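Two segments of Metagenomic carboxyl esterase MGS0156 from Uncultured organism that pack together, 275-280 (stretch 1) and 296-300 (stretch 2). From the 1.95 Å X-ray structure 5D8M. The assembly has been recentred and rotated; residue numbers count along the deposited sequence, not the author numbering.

Stretch 1, residues 275-280: NDGLVI
Stretch 2 296-300: NADHL

Residues 275-280 and 296-300 belong to one chain, and neither forms a regular helix or strand. Stretch 1 folds back, with Asn275 CA and Ile280 CA 4.2 Å apart; stretch 2 is more extended, Asn296 CA to Leu300 CA 11.4 Å. Their nearest CA atoms are Asp276 CA and Asp298 CA, 4.4 Å apart. The contact is small, burying 257 Å², and centres on Asp276 and His299.

Asp276 (phi/psi -98/12) points its CA-to-CB bond toward the second stretch. Its chi1 is p (65°) and chi2 is 17°. This conformer lets the carboxylate work in two directions. Asp276 OD1 turns back on its own loop and accepts from Leu278 N at 2.9 Å and Val279 N at 2.8 Å. Asp276 OD2 accepts from His299 ND1 at 2.8 Å, nearly straight at 165° and near the imidazole plane. Asp276 N also donates to Val279 O at 3.1 Å. His299 N donates to Asp276 O at 2.8 Å, so main chain and side chain of Asp276 both hold His299.

His299 (phi/psi -52/-41) has chi1 t (-168°) and chi2 69°. This sets ND1 against the carboxylate, while NE2 is hydrogen-bonded elsewhere in the structure. Leu278 (-130/-30; m, t) lays its CB over one face of the His299 ring, 4.2 Å from the ring centroid and 11° off the normal, a CH-pi contact. Leu278 CD1 lies 3.6 Å from His299 CD2. Val279 (-123/129; chi1 t) brings CG2 obliquely to 3.7 Å from His299 CE1.

Gly277 adopts 112/-35, where a CB would jam against the preceding carbonyl O. Gly277 N donates to Asn275 OD1 at 2.8 Å; Asn275 has chi1 p (79°) and chi2 86°.

Asp298 (-88/179) is also p (65°), chi2 32°. Asp298 CB sits 3.5 Å from Asp276 O, but the carboxylate leads away. Asp298 OD1 accepts a weak bond from Leu300 N at 3.1 Å.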

# COMPACT_ATOMS: atom_id res chain seq x y z
N ASN A 275 -7.04 -12.13 0.56
CA ASN A 275 -5.73 -11.70 1.02
C ASN A 275 -4.79 -11.67 -0.18
O ASN A 275 -4.98 -12.41 -1.14
CB ASN A 275 -5.18 -12.63 2.10
CG ASN A 275 -4.60 -13.93 1.52
OD1 ASN A 275 -3.43 -13.98 1.13
ND2 ASN A 275 -5.40 -15.00 1.52
N ASP A 276 -3.76 -10.83 -0.12
CA ASP A 276 -2.89 -10.65 -1.27
C ASP A 276 -1.61 -11.47 -1.17
O ASP A 276 -0.68 -11.28 -1.94
CB ASP A 276 -2.53 -9.17 -1.46
CG ASP A 276 -1.71 -8.60 -0.31
OD1 ASP A 276 -1.13 -9.35 0.50
OD2 ASP A 276 -1.60 -7.36 -0.23
N GLY A 277 -1.57 -12.39 -0.22
CA GLY A 277 -0.41 -13.22 0.02
C GLY A 277 0.23 -12.87 1.35
O GLY A 277 0.73 -13.76 2.02
N LEU A 278 0.19 -11.60 1.74
CA LEU A 278 0.89 -11.16 2.95
C LEU A 278 -0.02 -10.35 3.87
O LEU A 278 0.13 -10.38 5.08
CB LEU A 278 2.16 -10.34 2.61
CG LEU A 278 3.28 -11.10 1.85
CD1 LEU A 278 4.48 -10.21 1.53
CD2 LEU A 278 3.74 -12.33 2.63
N VAL A 279 -0.99 -9.66 3.28
CA VAL A 279 -1.94 -8.84 4.04
C VAL A 279 -3.38 -9.26 3.73
O VAL A 279 -3.76 -9.38 2.58
CB VAL A 279 -1.78 -7.32 3.70
CG1 VAL A 279 -2.70 -6.44 4.58
CG2 VAL A 279 -0.30 -6.90 3.84
N ILE A 280 -4.17 -9.51 4.78
CA ILE A 280 -5.63 -9.71 4.68
C ILE A 280 -6.37 -8.39 4.35
O ILE A 280 -6.06 -7.33 4.92
CB ILE A 280 -6.17 -10.30 6.01
CG1 ILE A 280 -5.48 -11.64 6.34
CG2 ILE A 280 -7.68 -10.45 5.98
CD1 ILE A 280 -5.69 -12.12 7.76
N ASN A 296 -7.34 -6.50 -8.31
CA ASN A 296 -7.20 -7.92 -8.57
C ASN A 296 -5.74 -8.26 -8.87
O ASN A 296 -5.32 -8.34 -10.02
CB ASN A 296 -8.11 -8.33 -9.76
CG ASN A 296 -8.25 -9.83 -9.89
OD1 ASN A 296 -7.52 -10.61 -9.24
ND2 ASN A 296 -9.19 -10.26 -10.75
N ALA A 297 -4.97 -8.46 -7.81
CA ALA A 297 -3.53 -8.50 -7.91
C ALA A 297 -3.00 -9.01 -6.58
O ALA A 297 -3.64 -8.79 -5.55
CB ALA A 297 -2.97 -7.05 -8.21
N ASP A 298 -1.82 -9.64 -6.58
CA ASP A 298 -1.26 -10.07 -5.31
C ASP A 298 -0.44 -8.91 -4.73
O ASP A 298 -0.36 -7.84 -5.33
CB ASP A 298 -0.44 -11.39 -5.45
CG ASP A 298 0.84 -11.24 -6.32
OD1 ASP A 298 1.47 -10.16 -6.35
OD2 ASP A 298 1.25 -12.25 -6.95
N HIS A 299 0.14 -9.13 -3.56
CA HIS A 299 0.82 -8.07 -2.82
C HIS A 299 1.86 -7.31 -3.63
O HIS A 299 1.96 -6.09 -3.52
CB HIS A 299 1.48 -8.69 -1.58
CG HIS A 299 1.96 -7.67 -0.59
ND1 HIS A 299 1.10 -6.89 0.15
CD2 HIS A 299 3.22 -7.31 -0.23
CE1 HIS A 299 1.81 -6.10 0.94
NE2 HIS A 299 3.09 -6.33 0.72
N LEU A 300 2.63 -8.02 -4.45
CA LEU A 300 3.70 -7.37 -5.20
C LEU A 300 3.23 -6.79 -6.53
O LEU A 300 3.65 -5.70 -6.94
CB LEU A 300 4.83 -8.38 -5.42
CG LEU A 300 5.52 -8.77 -4.12
CD1 LEU A 300 6.62 -9.80 -4.42
CD2 LEU A 300 6.11 -7.55 -3.41